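Local coordinates for protein uroporphyrin-III C-methyltransferase (Thermus thermophilus, PDB 1VE2) that probably transfers methyl groups from S-adenosyl-L-methionine to uroporphyrinogen III, an early step of modified tetrapyrrole biosynthesis, at residues Val8-Gly13 and Ala82-Gly87; His17-Ala22 and Glu110-Val115; Glu30-Asp35 and Gly48-Val53. One frame throughout, in Å; residues are numbered along the deposited sequence.

Contact 1: Val8-Gly13 and Ala82-Gly87; sequences VGAGFG and ARLKGG
Val8 and Gly9 run parallel to Leu84 and Lys85 as adjacent inner strands of a five-stranded parallel sheet, joined by backbone bonds from Val8 N to Arg83 O, from Lys85 N to Val8 O and from Ala10 N to Lys85 O. Beyond them the pairing changes to a classic beta bulge in which Ala10 and Gly11 both face Gly87. Gly11 N donates to Gly87 O (3.1 Å), and Gly87 N donates to Gly11 O at 2.8 Å, reaching that oxygen from above its carbonyl plane. Two glycines are called for by the geometry: a CB on Gly9 would run into Gly87 O, and one on Gly11 would jam against the carbonyl oxygen of Ala10.

On the Val8 side of the sheet, Leu84 CG stands anti to its backbone N (chi1 -175°), and its CD1 touches Val8 CG1 at 3.7 Å and Ala10 CB at 3.8 Å. Val8 CG2 reaches back to Ala82 CB. On the other side Lys85 CG passes 3.7 Å from Val8 O, and the chain bends so that CE lies over the rim of one face of the Arg83 guanidinium; Glu98 forms salt bridges to both residues.

Such glycine-rich turns after strands 4-9 and 80-85 are familiar from precorrin methyltransferases. Helix 20-28 packs on Val8, Ala82 and Leu84, helix 40-43 on Ala10 and Leu84, and strand 31-34 hydrogen-bonds to the far edge of strand 80-85.

Contact 2: His17-Ala22 and Glu110-Val115; sequences HLTLKA and EVVPGV
Val112 makes the close fit here, its two methyls pressed against the first turn of helix 20-28. Val112 CG1 lies 3.6 Å from Ala22 N and 3.9 Å from Ala22 CB, while Val112 CG2 meets the aliphatic run of Lys21, 3.9 Å from Lys21 CE. Lys21 CG stands anti to the backbone N (chi1 -174°), and the chain stays extended beyond it, crossing Val112 obliquely. Lys21 NZ forms a salt bridge with Glu110 OE2 at 2.9 Å, the ammonium arriving nearly along the C-O axis of that oxygen and the two side chains crossing at about a right angle. A water also takes a hydrogen from Lys21 NZ and gives one to Val111 O. Glu110 OE1 has a second cation, Lys4.

An alanine in place of Lys21 would probably leave Glu110 OE2 without its partner on the helix and take away the methylene packing on Val112 CG2.

Toward His17 and Val115 few side chains meet directly, and water links the two segments. One molecule joins His17 O to Val115 N, and two more join Pro113 O to Thr19, one through the backbone N, the other through OG1. Among the sparse direct touches, Thr19 CG2 lies 3.6 Å from Pro113 O. Thr19 is the N-cap of the helix: its OG1 accepts from Ala22 N (3.2 Å). A second subunit packs nearby, its Gly120 against Pro113.

Water thus contributes at both ends, but apolar packing and an ion pair fasten the helix start to strand 109-112, the edge strand within this chain, whereas water carries most of the loop end.

Contact 3: Glu30-Asp35 and Gly48-Val53; sequences EVVLHD and GELVPV
Leu33 and Val51 lie side by side in a beta-alpha-beta unit, in which strand 31-34, helix 40-43 and strand 49-52 follow one another and the two strands pair in parallel, 23° apart. Leu33 CD2 rests 3.7 Å from Val51 CB, and Val31 CG1 adds a looser touch on Val51 CG2. On the opposite side of the sheet His34 and Pro52 also point the same way: Pro52 CA sits over one face of the imidazole, a CH-pi contact 3.8 Å from the ring centroid. Leu50 CD2 approaches His34 CD2 to 3.7 Å, its side chain crossing the histidine at about a right angle.

The backbone ladder sets this register. Glu49, Val51 and Val53 give their N-H groups to Glu30 O, Val32 O and His34 O, and Glu49 O and Val51 O accept from Val32 N and His34 N. Pro52 falls between these rungs, so its missing N-H costs this pairing nothing.

Farther out, helix 64-76 packs on Val31, Leu33 and Val53, while Leu43 of helix 40-43 lies against His34 and Leu50. Strand 80-85 binds the other edge of strand 31-34, and its Arg83 forms a salt bridge with Asp35.

His34 CG occupies the crowded position between backbone N and carbonyl carbon (chi1 70°), and the ring's rotation is fixed by ND1 donating to Asp35 O at 2.9 Å, an oxygen lying almost in the imidazole plane.

All three contacts reach the same parallel sheet, contact 1 in its interior and contacts 2 and 3 toward the two strands that are outermost within this chain. Contacts 1 and 2, with centres about 8 Å apart, join through Gly9 N and Val112 O (3.0 Å) and through the rings of Phe12 and His17. Contact 3 centres about 12 Å from contact 1 and meets it through Ala82 O and Leu33 N (2.8 Å). Contacts 2 and 3 do not touch, their nearest atoms about 9 Å apart. As in relatives, which bind S-adenosyl-L-methionine in the cleft between the two domains, the glycine-rich turns of contact 1 probably border the cofactor site.

Contact 1: Val8-Gly13 and Ala82-Gly87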
loop_
_atom_site.group_PDB
_atom_site.type_symbol
_atom_site.label_atom_id
_atom_site.label_comp_id
_atom_site.label_asym_id
_atom_site.label_seq_id
_atom_site.Cartn_x
_atom_site.Cartn_y
_atom_site.Cartn_z
ATOM N N VAL A 8 14.226 -2.278 3.454
ATOM C CA VAL A 8 13.102 -2.593 4.335
ATOM C C VAL A 8 12.103 -1.496 4.646
ATOM O O VAL A 8 12.482 -0.379 4.990
ATOM C CB VAL A 8 13.645 -3.119 5.695
ATOM C CG1 VAL A 8 12.487 -3.594 6.603
ATOM C CG2 VAL A 8 14.653 -4.229 5.443
ATOM N N GLY A 9 10.823 -1.840 4.537
ATOM C CA GLY A 9 9.765 -0.903 4.854
ATOM C C GLY A 9 9.430 -1.007 6.335
ATOM O O GLY A 9 9.228 -2.107 6.855
ATOM N N ALA A 10 9.372 0.133 7.021
ATOM C CA ALA A 10 9.059 0.143 8.447
ATOM C C ALA A 10 7.570 0.334 8.714
ATOM O O ALA A 10 7.138 0.319 9.865
ATOM C CB ALA A 10 9.851 1.257 9.149
ATOM N N GLY A 11 6.779 0.502 7.661
ATOM C CA GLY A 11 5.361 0.715 7.870
ATOM C C GLY A 11 5.156 2.183 8.206
ATOM O O GLY A 11 6.125 2.930 8.298
ATOM N N PHE A 12 3.910 2.592 8.409
ATOM C CA PHE A 12 3.593 3.993 8.697
ATOM C C PHE A 12 3.683 4.394 10.174
ATOM O O PHE A 12 3.730 5.589 10.495
ATOM C CB PHE A 12 2.178 4.296 8.191
ATOM C CG PHE A 12 1.097 3.641 9.005
ATOM C CD1 PHE A 12 0.614 4.243 10.163
ATOM C CD2 PHE A 12 0.618 2.384 8.660
ATOM C CE1 PHE A 12 -0.326 3.600 10.966
ATOM C CE2 PHE A 12 -0.319 1.738 9.460
ATOM C CZ PHE A 12 -0.790 2.348 10.618
ATOM N N GLY A 13 3.699 3.413 11.071
ATOM C CA GLY A 13 3.751 3.738 12.485
ATOM C C GLY A 13 4.473 2.760 13.394
ATOM O O GLY A 13 5.649 2.471 13.200
ATOM N N ALA A 82 20.822 -3.455 6.182
ATOM C CA ALA A 82 19.476 -3.048 5.824
ATOM C C ALA A 82 19.326 -1.544 5.755
ATOM O O ALA A 82 19.955 -0.804 6.512
ATOM C CB ALA A 82 18.471 -3.611 6.830
ATOM N N ARG A 83 18.494 -1.117 4.817
ATOM C CA ARG A 83 18.146 0.282 4.635
ATOM C C ARG A 83 16.707 0.260 5.166
ATOM O O ARG A 83 15.848 -0.414 4.596
ATOM C CB ARG A 83 18.164 0.639 3.143
ATOM C CG ARG A 83 17.627 2.021 2.801
ATOM C CD ARG A 83 18.595 3.137 3.157
ATOM N NE ARG A 83 18.022 4.435 2.828
ATOM C CZ ARG A 83 17.340 5.201 3.673
ATOM N NH1 ARG A 83 17.147 4.812 4.928
ATOM N NH2 ARG A 83 16.822 6.351 3.252
ATOM N N LEU A 84 16.452 0.964 6.264
ATOM C CA LEU A 84 15.119 0.982 6.874
ATOM C C LEU A 84 14.437 2.304 6.563
ATOM O O LEU A 84 14.934 3.374 6.924
ATOM C CB LEU A 84 15.230 0.775 8.388
ATOM C CG LEU A 84 13.922 0.652 9.189
ATOM C CD1 LEU A 84 13.104 -0.571 8.717
ATOM C CD2 LEU A 84 14.274 0.507 10.669
ATOM N N LYS A 85 13.291 2.217 5.896
ATOM C CA LYS A 85 12.559 3.394 5.450
ATOM C C LYS A 85 11.091 3.423 5.866
ATOM O O LYS A 85 10.425 2.394 5.919
ATOM C CB LYS A 85 12.644 3.458 3.922
ATOM C CG LYS A 85 13.834 2.671 3.369
ATOM C CD LYS A 85 13.846 2.595 1.847
ATOM C CE LYS A 85 14.067 3.961 1.218
ATOM N NZ LYS A 85 14.187 3.851 -0.252
ATOM N N GLY A 86 10.584 4.618 6.146
ATOM C CA GLY A 86 9.188 4.740 6.521
ATOM C C GLY A 86 8.296 4.236 5.395
ATOM O O GLY A 86 8.645 4.356 4.214
ATOM N N GLY A 87 7.155 3.659 5.768
ATOM C CA GLY A 87 6.204 3.134 4.797
ATOM C C GLY A 87 6.769 1.952 4.032
ATOM O O GLY A 87 7.323 1.034 4.624
#

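Contact 2: His17-Ala22 and Glu110-Val115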
loop_
_atom_site.group_PDB
_atom_site.type_symbol
_atom_site.label_atom_id
_atom_site.label_comp_id
_atom_site.label_asym_id
_atom_site.label_seq_id
_atom_site.Cartn_x
_atom_site.Cartn_y
_atom_site.Cartn_z
ATOM N N HIS A 17 2.744 -2.983 12.875
ATOM C CA HIS A 17 2.442 -3.003 11.445
ATOM C C HIS A 17 3.606 -3.500 10.591
ATOM O O HIS A 17 3.495 -3.565 9.366
ATOM C CB HIS A 17 1.986 -1.621 10.973
ATOM C CG HIS A 17 0.738 -1.152 11.648
ATOM N ND1 HIS A 17 -0.466 -1.813 11.520
ATOM C CD2 HIS A 17 0.521 -0.137 12.516
ATOM C CE1 HIS A 17 -1.369 -1.226 12.283
ATOM N NE2 HIS A 17 -0.796 -0.208 12.899
ATOM N N LEU A 18 4.725 -3.833 11.232
ATOM C CA LEU A 18 5.873 -4.382 10.513
ATOM C C LEU A 18 5.436 -5.752 10.008
ATOM O O LEU A 18 4.609 -6.391 10.639
ATOM C CB LEU A 18 7.061 -4.601 11.454
ATOM C CG LEU A 18 7.972 -3.435 11.808
ATOM C CD1 LEU A 18 8.992 -3.865 12.864
ATOM C CD2 LEU A 18 8.671 -2.964 10.535
ATOM N N THR A 19 5.981 -6.205 8.885
ATOM C CA THR A 19 5.633 -7.536 8.388
ATOM C C THR A 19 6.564 -8.519 9.082
ATOM O O THR A 19 7.560 -8.117 9.675
ATOM C CB THR A 19 5.845 -7.674 6.876
ATOM O OG1 THR A 19 7.240 -7.514 6.566
ATOM C CG2 THR A 19 5.020 -6.630 6.136
ATOM N N LEU A 20 6.253 -9.806 8.995
ATOM C CA LEU A 20 7.081 -10.813 9.652
ATOM C C LEU A 20 8.496 -10.862 9.078
ATOM O O LEU A 20 9.458 -11.078 9.820
ATOM C CB LEU A 20 6.413 -12.193 9.546
ATOM C CG LEU A 20 4.978 -12.295 10.089
ATOM C CD1 LEU A 20 4.580 -13.766 10.192
ATOM C CD2 LEU A 20 4.876 -11.635 11.462
ATOM N N LYS A 21 8.623 -10.668 7.766
ATOM C CA LYS A 21 9.934 -10.682 7.120
ATOM C C LYS A 21 10.740 -9.483 7.602
ATOM O O LYS A 21 11.931 -9.594 7.905
ATOM C CB LYS A 21 9.794 -10.618 5.592
ATOM C CG LYS A 21 11.124 -10.780 4.862
ATOM C CD LYS A 21 10.929 -10.980 3.376
ATOM C CE LYS A 21 12.267 -11.138 2.670
ATOM N NZ LYS A 21 12.110 -11.370 1.198
ATOM N N ALA A 22 10.086 -8.327 7.661
ATOM C CA ALA A 22 10.772 -7.122 8.111
ATOM C C ALA A 22 11.347 -7.361 9.514
ATOM O O ALA A 22 12.479 -6.972 9.807
ATOM C CB ALA A 22 9.805 -5.943 8.111
ATOM N N GLU A 110 17.423 -7.624 -1.559
ATOM C CA GLU A 110 16.024 -8.021 -1.522
ATOM C C GLU A 110 15.244 -6.836 -0.991
ATOM O O GLU A 110 15.758 -6.062 -0.177
ATOM C CB GLU A 110 15.789 -9.214 -0.591
ATOM C CG GLU A 110 16.417 -10.503 -1.043
ATOM C CD GLU A 110 15.970 -11.695 -0.210
ATOM O OE1 GLU A 110 16.627 -12.753 -0.303
ATOM O OE2 GLU A 110 14.966 -11.580 0.528
ATOM N N VAL A 111 14.007 -6.696 -1.448
ATOM C CA VAL A 111 13.161 -5.601 -0.991
ATOM C C VAL A 111 12.048 -6.210 -0.144
ATOM O O VAL A 111 11.400 -7.180 -0.551
ATOM C CB VAL A 111 12.572 -4.817 -2.187
ATOM C CG1 VAL A 111 11.670 -3.688 -1.689
ATOM C CG2 VAL A 111 13.722 -4.258 -3.037
ATOM N N VAL A 112 11.857 -5.642 1.041
ATOM C CA VAL A 112 10.863 -6.107 1.998
ATOM C C VAL A 112 9.764 -5.062 2.112
ATOM O O VAL A 112 9.966 -4.001 2.707
ATOM C CB VAL A 112 11.517 -6.322 3.367
ATOM C CG1 VAL A 112 10.491 -6.828 4.379
ATOM C CG2 VAL A 112 12.670 -7.300 3.228
ATOM N N PRO A 113 8.589 -5.344 1.524
ATOM C CA PRO A 113 7.413 -4.464 1.519
ATOM C C PRO A 113 6.966 -4.030 2.905
ATOM O O PRO A 113 7.151 -4.758 3.879
ATOM C CB PRO A 113 6.340 -5.321 0.845
ATOM C CG PRO A 113 7.113 -6.191 -0.072
ATOM C CD PRO A 113 8.319 -6.578 0.760
ATOM N N GLY A 114 6.360 -2.849 2.977
ATOM C CA GLY A 114 5.842 -2.347 4.233
ATOM C C GLY A 114 4.483 -1.708 4.000
ATOM O O GLY A 114 4.148 -1.359 2.874
ATOM N N VAL A 115 3.674 -1.594 5.048
ATOM C CA VAL A 115 2.367 -0.946 4.930
ATOM C C VAL A 115 2.688 0.526 4.637
ATOM O O VAL A 115 3.398 1.172 5.405
ATOM C CB VAL A 115 1.577 -1.081 6.262
ATOM C CG1 VAL A 115 0.341 -0.219 6.232
ATOM C CG2 VAL A 115 1.175 -2.556 6.474
HETATM O O HOH W 1 4.920 -2.582 7.304
HETATM O O HOH W 2 7.339 -3.957 6.949
HETATM O O HOH W 3 7.465 -7.746 3.901
HETATM O O HOH W 4 10.580 -9.620 0.093
#

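Contact 3: Glu30-Asp35 and Gly48-Val53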
loop_
_atom_site.group_PDB
_atom_site.type_symbol
_atom_site.label_atom_id
_atom_site.label_comp_id
_atom_site.label_asym_id
_atom_site.label_seq_id
_atom_site.Cartn_x
_atom_site.Cartn_y
_atom_site.Cartn_z
ATOM N N GLU A 30 23.293 -6.660 10.372
ATOM C CA GLU A 30 24.431 -6.216 11.181
ATOM C C GLU A 30 24.484 -4.707 11.319
ATOM O O GLU A 30 24.945 -4.182 12.328
ATOM C CB GLU A 30 25.737 -6.696 10.553
ATOM C CG GLU A 30 25.847 -8.200 10.433
ATOM C CD GLU A 30 27.019 -8.619 9.572
ATOM O OE1 GLU A 30 28.154 -8.187 9.868
ATOM O OE2 GLU A 30 26.811 -9.376 8.599
ATOM N N VAL A 31 24.027 -4.014 10.281
ATOM C CA VAL A 31 24.009 -2.560 10.266
ATOM C C VAL A 31 22.703 -2.124 9.610
ATOM O O VAL A 31 22.265 -2.728 8.631
ATOM C CB VAL A 31 25.205 -1.993 9.459
ATOM C CG1 VAL A 31 25.157 -0.470 9.449
ATOM C CG2 VAL A 31 26.521 -2.476 10.063
ATOM N N VAL A 32 22.087 -1.082 10.155
ATOM C CA VAL A 32 20.821 -0.584 9.627
ATOM C C VAL A 32 20.861 0.925 9.420
ATOM O O VAL A 32 20.973 1.684 10.387
ATOM C CB VAL A 32 19.658 -0.911 10.589
ATOM C CG1 VAL A 32 18.327 -0.458 9.993
ATOM C CG2 VAL A 32 19.634 -2.400 10.887
ATOM N N LEU A 33 20.788 1.355 8.160
ATOM C CA LEU A 33 20.780 2.780 7.839
ATOM C C LEU A 33 19.304 3.158 7.806
ATOM O O LEU A 33 18.601 2.877 6.833
ATOM C CB LEU A 33 21.419 3.040 6.468
ATOM C CG LEU A 33 22.790 2.452 6.109
ATOM C CD1 LEU A 33 23.487 3.423 5.154
ATOM C CD2 LEU A 33 23.651 2.240 7.331
ATOM N N HIS A 34 18.842 3.810 8.865
ATOM C CA HIS A 34 17.433 4.160 8.994
ATOM C C HIS A 34 17.090 5.640 8.927
ATOM O O HIS A 34 17.845 6.488 9.403
ATOM C CB HIS A 34 16.906 3.602 10.318
ATOM C CG HIS A 34 17.444 4.307 11.527
ATOM N ND1 HIS A 34 16.934 5.506 11.975
ATOM C CD2 HIS A 34 18.461 3.996 12.366
ATOM C CE1 HIS A 34 17.613 5.906 13.036
ATOM N NE2 HIS A 34 18.546 5.008 13.295
ATOM N N ASP A 35 15.928 5.934 8.346
ATOM C CA ASP A 35 15.438 7.305 8.252
ATOM C C ASP A 35 15.304 7.857 9.667
ATOM O O ASP A 35 14.965 7.122 10.595
ATOM C CB ASP A 35 14.064 7.335 7.584
ATOM C CG ASP A 35 14.132 7.138 6.092
ATOM O OD1 ASP A 35 13.060 6.946 5.484
ATOM O OD2 ASP A 35 15.240 7.184 5.527
ATOM N N GLY A 48 21.122 -4.813 15.321
ATOM C CA GLY A 48 22.410 -4.473 14.750
ATOM C C GLY A 48 22.726 -3.025 15.065
ATOM O O GLY A 48 22.042 -2.395 15.872
ATOM N N GLU A 49 23.756 -2.489 14.421
ATOM C CA GLU A 49 24.153 -1.105 14.643
ATOM C C GLU A 49 23.219 -0.139 13.914
ATOM O O GLU A 49 23.073 -0.211 12.690
ATOM C CB GLU A 49 25.586 -0.898 14.150
ATOM C CG GLU A 49 26.173 0.470 14.464
ATOM C CD GLU A 49 27.366 0.796 13.582
ATOM O OE1 GLU A 49 28.175 -0.117 13.303
ATOM O OE2 GLU A 49 27.497 1.970 13.171
ATOM N N LEU A 50 22.588 0.763 14.662
ATOM C CA LEU A 50 21.684 1.740 14.061
ATOM C C LEU A 50 22.432 2.969 13.559
ATOM O O LEU A 50 23.169 3.611 14.310
ATOM C CB LEU A 50 20.621 2.195 15.065
ATOM C CG LEU A 50 19.508 1.215 15.445
ATOM C CD1 LEU A 50 18.554 1.885 16.435
ATOM C CD2 LEU A 50 18.756 0.788 14.192
ATOM N N VAL A 51 22.228 3.297 12.288
ATOM C CA VAL A 51 22.860 4.461 11.678
ATOM C C VAL A 51 21.784 5.354 11.080
ATOM O O VAL A 51 21.227 5.047 10.027
ATOM C CB VAL A 51 23.833 4.049 10.552
ATOM C CG1 VAL A 51 24.361 5.281 9.839
ATOM C CG2 VAL A 51 24.981 3.244 11.130
ATOM N N PRO A 52 21.465 6.470 11.749
ATOM C CA PRO A 52 20.442 7.390 11.245
ATOM C C PRO A 52 20.938 8.136 10.013
ATOM O O PRO A 52 22.103 8.517 9.949
ATOM C CB PRO A 52 20.203 8.323 12.430
ATOM C CG PRO A 52 21.550 8.367 13.091
ATOM C CD PRO A 52 21.975 6.915 13.059
ATOM N N VAL A 53 20.059 8.334 9.035
ATOM C CA VAL A 53 20.434 9.043 7.815
ATOM C C VAL A 53 19.447 10.156 7.487
ATOM O O VAL A 53 18.378 10.248 8.092
ATOM C CB VAL A 53 20.517 8.079 6.607
ATOM C CG1 VAL A 53 21.595 7.035 6.853
ATOM C CG2 VAL A 53 19.169 7.412 6.372
#